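Local coordinates for protein tRNA-5-methyluridine(54) 2-sulfurtransferase (PDB 3VRH) that catalyses the ATP-dependent 2-thiolation of 5-methyluridine 54 in the T loop of tRNAs, a modification that stabilises these tRNAs in thermophiles, at residues D59-A64 / V211-I216; G154-D159 / R202-Y207. All coordinates share one frame; numbering follows the deposited sequence.

Contact 1: D59-A64 / V211-I216. With BCN (bicine), chain D.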
ATOM      1  N   ASP A  59     -17.923  17.098   2.155  1.00 19.67           N
ATOM      2  CA  ASP A  59     -18.038  15.825   2.866  1.00 21.60           C
ATOM      3  C   ASP A  59     -18.748  15.970   4.212  1.00 24.65           C
ATOM      4  O   ASP A  59     -19.672  15.224   4.519  1.00 19.21           O
ATOM      5  CB  ASP A  59     -16.659  15.183   3.024  1.00 19.13           C
ATOM      6  CG  ASP A  59     -15.944  15.021   1.675  1.00 24.55           C
ATOM      7  OD1 ASP A  59     -16.376  14.155   0.885  1.00 26.44           O
ATOM      8  OD2 ASP A  59     -15.004  15.784   1.382  1.00 25.02           O
ATOM      9  N   SER A  60     -18.306  16.936   5.004  1.00 20.44           N
ATOM     10  CA  SER A  60     -18.976  17.237   6.244  1.00 23.36           C
ATOM     11  C   SER A  60     -20.366  17.821   5.978  1.00 21.45           C
ATOM     12  O   SER A  60     -21.293  17.593   6.751  1.00 23.16           O
ATOM     13  CB  SER A  60     -18.122  18.184   7.090  1.00 26.06           C
ATOM     14  OG  SER A  60     -17.713  19.316   6.351  1.00 27.13           O
ATOM     15  N   ALA A  61     -20.528  18.550   4.874  1.00 19.16           N
ATOM     16  CA  ALA A  61     -21.830  19.100   4.529  1.00 19.84           C
ATOM     17  C   ALA A  61     -22.856  18.015   4.244  1.00 20.83           C
ATOM     18  O   ALA A  61     -23.986  18.083   4.712  1.00 20.47           O
ATOM     19  CB  ALA A  61     -21.724  20.039   3.330  1.00 17.83           C
ATOM     20  N   VAL A  62     -22.466  17.034   3.436  1.00 22.37           N
ATOM     21  CA  VAL A  62     -23.360  15.949   3.063  1.00 22.68           C
ATOM     22  C   VAL A  62     -23.627  15.088   4.305  1.00 23.94           C
ATOM     23  O   VAL A  62     -24.730  14.564   4.495  1.00 22.22           O
ATOM     24  CB  VAL A  62     -22.744  15.109   1.889  1.00 24.69           C
ATOM     25  CG1 VAL A  62     -23.406  13.736   1.755  1.00 20.27           C
ATOM     26  CG2 VAL A  62     -22.855  15.887   0.572  1.00 26.95           C
ATOM     27  N   THR A  63     -22.613  14.961   5.158  1.00 19.79           N
ATOM     28  CA  THR A  63     -22.755  14.174   6.372  1.00 18.88           C
ATOM     29  C   THR A  63     -23.881  14.783   7.208  1.00 26.22           C
ATOM     30  O   THR A  63     -24.838  14.094   7.554  1.00 25.44           O
ATOM     31  CB  THR A  63     -21.468  14.135   7.215  1.00 21.28           C
ATOM     32  OG1 THR A  63     -20.428  13.479   6.480  1.00 23.13           O
ATOM     33  CG2 THR A  63     -21.691  13.384   8.517  1.00 20.65           C
ATOM     34  N   ALA A  64     -23.778  16.074   7.504  1.00 22.51           N
ATOM     35  CA  ALA A  64     -24.789  16.729   8.341  1.00 23.00           C
ATOM     36  C   ALA A  64     -26.138  16.724   7.654  1.00 22.23           C
ATOM     37  O   ALA A  64     -27.170  16.561   8.302  1.00 26.02           O
ATOM     38  CB  ALA A  64     -24.373  18.144   8.676  1.00 22.76           C
ATOM     39  N   VAL A 211     -28.713  17.746  -4.073  1.00 28.70           N
ATOM     40  CA  VAL A 211     -29.503  18.425  -3.051  1.00 30.52           C
ATOM     41  C   VAL A 211     -29.220  19.929  -2.966  1.00 35.19           C
ATOM     42  O   VAL A 211     -29.746  20.603  -2.093  1.00 30.37           O
ATOM     43  CB  VAL A 211     -29.347  17.783  -1.656  1.00 27.55           C
ATOM     44  CG1 VAL A 211     -29.933  16.374  -1.649  1.00 30.02           C
ATOM     45  CG2 VAL A 211     -27.881  17.768  -1.222  1.00 28.11           C
ATOM     46  N   GLY A 212     -28.389  20.451  -3.866  1.00 31.14           N
ATOM     47  CA  GLY A 212     -28.170  21.886  -3.926  1.00 28.27           C
ATOM     48  C   GLY A 212     -27.231  22.422  -2.860  1.00 28.69           C
ATOM     49  O   GLY A 212     -27.265  23.611  -2.534  1.00 27.83           O
ATOM     50  N   LEU A 213     -26.387  21.549  -2.322  1.00 27.17           N
ATOM     51  CA  LEU A 213     -25.328  21.968  -1.420  1.00 22.74           C
ATOM     52  C   LEU A 213     -24.161  22.562  -2.210  1.00 24.60           C
ATOM     53  O   LEU A 213     -23.684  21.966  -3.165  1.00 27.73           O
ATOM     54  CB  LEU A 213     -24.850  20.789  -0.562  1.00 22.44           C
ATOM     55  CG  LEU A 213     -25.689  20.412   0.662  1.00 23.28           C
ATOM     56  CD1 LEU A 213     -25.311  18.990   1.100  1.00 23.40           C
ATOM     57  CD2 LEU A 213     -25.489  21.418   1.811  1.00 19.63           C
ATOM     58  N   GLU A 214     -23.712  23.742  -1.791  1.00 26.43           N
ATOM     59  CA  GLU A 214     -22.533  24.378  -2.351  1.00 27.63           C
ATOM     60  C   GLU A 214     -21.407  24.326  -1.319  1.00 23.57           C
ATOM     61  O   GLU A 214     -21.641  24.464  -0.116  1.00 24.46           O
ATOM     62  CB  GLU A 214     -22.829  25.829  -2.711  1.00 28.77           C
ATOM     63  CG  GLU A 214     -24.062  26.026  -3.574  1.00 32.23           C
ATOM     64  CD  GLU A 214     -24.597  27.455  -3.457  1.00 42.76           C
ATOM     65  OE1 GLU A 214     -24.045  28.360  -4.128  1.00 43.30           O
ATOM     66  OE2 GLU A 214     -25.546  27.673  -2.671  1.00 38.70           O
ATOM     67  N   TYR A 215     -20.185  24.139  -1.791  1.00 21.33           N
ATOM     68  CA  TYR A 215     -19.066  23.902  -0.888  1.00 25.99           C
ATOM     69  C   TYR A 215     -17.760  24.430  -1.448  1.00 25.80           C
ATOM     70  O   TYR A 215     -17.625  24.636  -2.653  1.00 26.15           O
ATOM     71  CB  TYR A 215     -18.936  22.394  -0.608  1.00 21.86           C
ATOM     72  CG  TYR A 215     -18.890  21.546  -1.861  1.00 22.39           C
ATOM     73  CD1 TYR A 215     -20.053  21.014  -2.423  1.00 23.09           C
ATOM     74  CD2 TYR A 215     -17.690  21.278  -2.484  1.00 23.10           C
ATOM     75  CE1 TYR A 215     -19.998  20.230  -3.578  1.00 20.82           C
ATOM     76  CE2 TYR A 215     -17.622  20.499  -3.627  1.00 24.62           C
ATOM     77  CZ  TYR A 215     -18.770  19.986  -4.172  1.00 24.38           C
ATOM     78  OH  TYR A 215     -18.670  19.209  -5.308  1.00 21.48           O
ATOM     79  N   ILE A 216     -16.794  24.619  -0.560  1.00 28.44           N
ATOM     80  CA  ILE A 216     -15.432  24.946  -0.953  1.00 31.34           C
ATOM     81  C   ILE A 216     -14.669  23.655  -1.253  1.00 29.64           C
ATOM     82  O   ILE A 216     -15.052  22.575  -0.797  1.00 26.27           O
ATOM     83  CB  ILE A 216     -14.712  25.708   0.178  1.00 31.58           C
ATOM     84  CG1 ILE A 216     -14.356  24.748   1.314  1.00 34.35           C
ATOM     85  CG2 ILE A 216     -15.589  26.829   0.710  1.00 25.07           C
ATOM     86  CD1 ILE A 216     -14.034  25.436   2.631  1.00 33.40           C
TER
HETATM   87  N1  BCN D 403     -14.305  16.304   7.080  1.00 36.46           N
HETATM   88  C1  BCN D 403     -14.212  15.200   6.039  1.00 32.83           C
HETATM   89  C2  BCN D 403     -12.849  14.951   5.515  1.00 32.96           C
HETATM   90  O21 BCN D 403     -11.875  15.225   6.262  1.00 40.94           O
HETATM   91  O22 BCN D 403     -12.680  14.509   4.357  1.00 39.83           O
HETATM   92  C3  BCN D 403     -14.545  17.626   6.440  1.00 37.46           C
HETATM   93  C4  BCN D 403     -15.092  17.664   4.998  1.00 37.24           C
HETATM   94  O4  BCN D 403     -15.824  18.544   4.620  1.00 24.87           O
HETATM   95  C5  BCN D 403     -15.396  16.013   8.009  1.00 23.14           C
HETATM   96  C6  BCN D 403     -15.404  16.861   9.207  1.00 34.77           C
HETATM   97  O6  BCN D 403     -16.034  16.559  10.166  1.00 33.52           O
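Ala-61 and Leu-213 bring the two backbones to their closest approach, 7.5 Å between CA atoms, where helix 58-69, which begins within the PP-loop signature, meets an extended chain. That chain leaves helix 201-211 through a Schellman motif at Gly-212, whose phi of 78° turns the backbone out of the helical path. Leu-213 carries the contact. Its CD1 lies 4.0 Å from Val-62 CG2, and its other methyl, CD2, approaches Ala-61 CB at 4.3 Å. Leu-213 CG sits beside its own backbone N (chi1 -80°), and from there CD1 also reaches the backbone O of Ala-61. All three residues are buried, and the 140 Å² enclosed between the segments comes mainly from Ala-61 and Leu-213. Tyr-65, one turn on in helix 58-69, also packs on Leu-213. Beyond it the chain is tied to helix 87-101 by the salt bridge of Glu-214 OE2 with Lys-96 NZ, and the backbone of Ile-216 bonds to that of Gly-56 in the PP-loop. The helix start serves the ligand pocket of this HUP-type ATP-binding domain. With OG turned between backbone N and carbonyl carbon (chi1 51°), Ser-60 offers two groups to one bicine hydroxyl: its N donates to O4 of bicine at 3.0 Å, and O4 donates in turn to Ser-60 OG at 2.7 Å.

Contact 2: G154-D159 / R202-Y207. With BCN (bicine), chain D.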
ATOM      1  N   GLY A 154     -16.930  13.406   7.887  1.00 19.87           N
ATOM      2  CA  GLY A 154     -17.366  13.166   6.522  1.00 22.59           C
ATOM      3  C   GLY A 154     -16.465  12.271   5.671  1.00 24.44           C
ATOM      4  O   GLY A 154     -16.685  12.131   4.472  1.00 23.80           O
ATOM      5  N   HIS A 155     -15.464  11.661   6.298  1.00 20.90           N
ATOM      6  CA  HIS A 155     -14.575  10.713   5.625  1.00 24.83           C
ATOM      7  C   HIS A 155     -15.351   9.643   4.885  1.00 23.04           C
ATOM      8  O   HIS A 155     -16.176   8.939   5.462  1.00 24.65           O
ATOM      9  CB  HIS A 155     -13.662  10.029   6.642  1.00 27.41           C
ATOM     10  CG  HIS A 155     -12.781  10.970   7.402  1.00 27.39           C
ATOM     11  ND1 HIS A 155     -13.263  11.828   8.368  1.00 25.65           N
ATOM     12  CD2 HIS A 155     -11.441  11.173   7.354  1.00 29.33           C
ATOM     13  CE1 HIS A 155     -12.261  12.530   8.872  1.00 26.98           C
ATOM     14  NE2 HIS A 155     -11.145  12.153   8.274  1.00 33.13           N
ATOM     15  N   ASN A 156     -15.100   9.540   3.593  1.00 23.62           N
ATOM     16  CA  ASN A 156     -15.788   8.566   2.766  1.00 23.99           C
ATOM     17  C   ASN A 156     -14.827   7.441   2.380  1.00 23.92           C
ATOM     18  O   ASN A 156     -13.681   7.413   2.845  1.00 23.17           O
ATOM     19  CB  ASN A 156     -16.406   9.261   1.536  1.00 21.48           C
ATOM     20  CG  ASN A 156     -15.353   9.909   0.640  1.00 25.48           C
ATOM     21  OD1 ASN A 156     -14.358   9.273   0.270  1.00 24.84           O
ATOM     22  ND2 ASN A 156     -15.562  11.178   0.296  1.00 20.10           N
ATOM     23  N   LEU A 157     -15.282   6.524   1.533  1.00 24.63           N
ATOM     24  CA  LEU A 157     -14.478   5.346   1.210  1.00 24.55           C
ATOM     25  C   LEU A 157     -13.113   5.735   0.638  1.00 23.87           C
ATOM     26  O   LEU A 157     -12.082   5.166   1.029  1.00 24.15           O
ATOM     27  CB  LEU A 157     -15.221   4.422   0.242  1.00 22.60           C
ATOM     28  CG  LEU A 157     -14.521   3.102  -0.090  1.00 26.24           C
ATOM     29  CD1 LEU A 157     -14.279   2.277   1.176  1.00 22.65           C
ATOM     30  CD2 LEU A 157     -15.348   2.311  -1.081  1.00 28.80           C
ATOM     31  N   ASP A 158     -13.113   6.708  -0.274  1.00 25.20           N
ATOM     32  CA  ASP A 158     -11.878   7.189  -0.899  1.00 24.89           C
ATOM     33  C   ASP A 158     -10.908   7.812   0.101  1.00 25.05           C
ATOM     34  O   ASP A 158      -9.693   7.631  -0.008  1.00 24.76           O
ATOM     35  CB  ASP A 158     -12.171   8.157  -2.050  1.00 24.41           C
ATOM     36  CG  ASP A 158     -12.959   7.502  -3.178  1.00 29.95           C
ATOM     37  OD1 ASP A 158     -14.201   7.517  -3.145  1.00 29.44           O
ATOM     38  OD2 ASP A 158     -12.337   6.963  -4.109  1.00 37.74           O
ATOM     39  N   ASP A 159     -11.435   8.528   1.083  1.00 22.12           N
ATOM     40  CA  ASP A 159     -10.594   9.041   2.165  1.00 26.48           C
ATOM     41  C   ASP A 159      -9.925   7.930   2.956  1.00 25.83           C
ATOM     42  O   ASP A 159      -8.710   7.971   3.169  1.00 25.00           O
ATOM     43  CB  ASP A 159     -11.394   9.944   3.103  1.00 27.84           C
ATOM     44  CG  ASP A 159     -11.991  11.123   2.375  1.00 29.83           C
ATOM     45  OD1 ASP A 159     -11.243  11.716   1.575  1.00 28.01           O
ATOM     46  OD2 ASP A 159     -13.196  11.422   2.556  1.00 28.97           O
ATOM     47  N   ARG A 202     -17.009  10.143  -5.375  1.00 22.92           N
ATOM     48  CA  ARG A 202     -17.816  10.439  -6.547  1.00 24.65           C
ATOM     49  C   ARG A 202     -19.320  10.481  -6.197  1.00 23.30           C
ATOM     50  O   ARG A 202     -20.059  11.356  -6.664  1.00 20.96           O
ATOM     51  CB  ARG A 202     -17.511   9.359  -7.574  1.00 23.80           C
ATOM     52  CG  ARG A 202     -18.330   9.355  -8.803  1.00 27.38           C
ATOM     53  CD  ARG A 202     -18.162   7.983  -9.469  1.00 27.08           C
ATOM     54  NE  ARG A 202     -19.054   7.884 -10.605  1.00 31.41           N
ATOM     55  CZ  ARG A 202     -20.031   6.991 -10.726  1.00 28.64           C
ATOM     56  NH1 ARG A 202     -20.225   6.079  -9.784  1.00 32.05           N
ATOM     57  NH2 ARG A 202     -20.790   6.998 -11.818  1.00 32.16           N
ATOM     58  N   GLU A 203     -19.770   9.551  -5.357  1.00 20.32           N
ATOM     59  CA  GLU A 203     -21.175   9.567  -4.915  1.00 24.70           C
ATOM     60  C   GLU A 203     -21.469  10.784  -4.024  1.00 22.37           C
ATOM     61  O   GLU A 203     -22.528  11.379  -4.113  1.00 23.14           O
ATOM     62  CB  GLU A 203     -21.532   8.260  -4.209  1.00 23.81           C
ATOM     63  CG  GLU A 203     -21.530   7.094  -5.171  1.00 24.41           C
ATOM     64  CD  GLU A 203     -21.681   5.759  -4.497  1.00 26.43           C
ATOM     65  OE1 GLU A 203     -21.262   5.610  -3.329  1.00 25.14           O
ATOM     66  OE2 GLU A 203     -22.215   4.848  -5.156  1.00 25.22           O
ATOM     67  N   VAL A 204     -20.504  11.160  -3.187  1.00 23.32           N
ATOM     68  CA  VAL A 204     -20.647  12.351  -2.360  1.00 21.86           C
ATOM     69  C   VAL A 204     -20.803  13.600  -3.220  1.00 26.74           C
ATOM     70  O   VAL A 204     -21.751  14.380  -3.028  1.00 21.48           O
ATOM     71  CB  VAL A 204     -19.487  12.519  -1.372  1.00 22.53           C
ATOM     72  CG1 VAL A 204     -19.596  13.844  -0.640  1.00 22.88           C
ATOM     73  CG2 VAL A 204     -19.458  11.351  -0.381  1.00 20.89           C
ATOM     74  N   VAL A 205     -19.891  13.785  -4.174  1.00 23.67           N
ATOM     75  CA  VAL A 205     -20.033  14.880  -5.131  1.00 23.62           C
ATOM     76  C   VAL A 205     -21.420  14.877  -5.777  1.00 27.13           C
ATOM     77  O   VAL A 205     -22.115  15.903  -5.782  1.00 27.71           O
ATOM     78  CB  VAL A 205     -18.950  14.852  -6.235  1.00 23.00           C
ATOM     79  CG1 VAL A 205     -19.306  15.847  -7.358  1.00 22.53           C
ATOM     80  CG2 VAL A 205     -17.586  15.182  -5.644  1.00 22.65           C
ATOM     81  N   ALA A 206     -21.843  13.727  -6.286  1.00 23.82           N
ATOM     82  CA  ALA A 206     -23.147  13.651  -6.934  1.00 25.48           C
ATOM     83  C   ALA A 206     -24.315  13.978  -5.984  1.00 25.70           C
ATOM     84  O   ALA A 206     -25.322  14.572  -6.382  1.00 25.23           O
ATOM     85  CB  ALA A 206     -23.334  12.289  -7.601  1.00 28.25           C
ATOM     86  N   TYR A 207     -24.178  13.602  -4.721  1.00 25.38           N
ATOM     87  CA  TYR A 207     -25.254  13.841  -3.782  1.00 24.16           C
ATOM     88  C   TYR A 207     -25.389  15.321  -3.446  1.00 26.87           C
ATOM     89  O   TYR A 207     -26.487  15.865  -3.489  1.00 31.27           O
ATOM     90  CB  TYR A 207     -25.073  13.016  -2.514  1.00 24.93           C
ATOM     91  CG  TYR A 207     -26.269  13.096  -1.600  1.00 26.72           C
ATOM     92  CD1 TYR A 207     -26.342  14.058  -0.603  1.00 27.84           C
ATOM     93  CD2 TYR A 207     -27.338  12.226  -1.752  1.00 27.02           C
ATOM     94  CE1 TYR A 207     -27.453  14.145   0.238  1.00 31.56           C
ATOM     95  CE2 TYR A 207     -28.447  12.298  -0.923  1.00 24.87           C
ATOM     96  CZ  TYR A 207     -28.499  13.257   0.075  1.00 31.47           C
ATOM     97  OH  TYR A 207     -29.598  13.339   0.907  1.00 30.35           O
TER
HETATM   98  N1  BCN D 403     -14.305  16.304   7.080  1.00 36.46           N
HETATM   99  C1  BCN D 403     -14.212  15.200   6.039  1.00 32.83           C
HETATM  100  C2  BCN D 403     -12.849  14.951   5.515  1.00 32.96           C
HETATM  101  O21 BCN D 403     -11.875  15.225   6.262  1.00 40.94           O
HETATM  102  O22 BCN D 403     -12.680  14.509   4.357  1.00 39.83           O
HETATM  103  C3  BCN D 403     -14.545  17.626   6.440  1.00 37.46           C
HETATM  104  C4  BCN D 403     -15.092  17.664   4.998  1.00 37.24           C
HETATM  105  O4  BCN D 403     -15.824  18.544   4.620  1.00 24.87           O
HETATM  106  C5  BCN D 403     -15.396  16.013   8.009  1.00 23.14           C
HETATM  107  C6  BCN D 403     -15.404  16.861   9.207  1.00 34.77           C
HETATM  108  O6  BCN D 403     -16.034  16.559  10.166  1.00 33.52           O
HETATM  109  O   HOH W   1     -14.804   8.023  -5.833  1.00 24.44           O
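The first torsions of Asn-156 and Val-204 turn the two side chains toward each other: CG of Asn-156 lies between its backbone N and carbonyl carbon (chi1 62°), while CG2 of Val-204 stands beside its own N, anti to the carbonyl carbon. With chi2 at 50°, the amide ND2 comes to 4.0 Å from Val-204 CG2, and ND2 also makes a weak hydrogen bond to Asp-59. The same Asn-156 side chain caps helix 157-169. Its OD1 accepts from Asp-159 N at 3.1 Å, the donor standing above the carbonyl plane, and Asn-156 N returns a nearly straight bond (173°) to Asp-159 OD2 at 2.9 Å, completing a capping box. An alanine in place of Asp-159 would probably leave Asn-156 N without that acceptor and Lys-232 without its salt-bridge mate. Nearby, bicine O21 lies over one face of the His-155 ring, offset toward its rim. Farther along, one water bridges the segments, donating to Asp-158 OD1 at 2.8 Å and accepting from Arg-202 N at 3.1 Å; OD1 also accepts from Glu-201 N. Helix 201-211 packs through Tyr-207 on helices 58-69 and 23-40, and through Arg-202, Glu-203 and Ala-206 on strand 12-14.

In the fold
Both contacts are buried, with centres about 10 Å apart and each about 11 Å from the centre of the chain, and both reach bicine. They draw on one element: contact 2 uses the body of helix 201-211, contact 1 the chain just after it. Asp-59 of contact 1 joins them physically, its OD1 lying 3.6 Å from Val-204 CG1 of contact 2. The chemistry differs with place. Contact 1 is apolar across its segments, and its helix start turns hydroxyl and N-H groups to the ligand; contact 2 sets an amide against a valine methyl and adds a water bridge, with a capping box inside 154-159. Arg-202 is the exposed member of contact 2, whereas all three touching residues of contact 1 are buried.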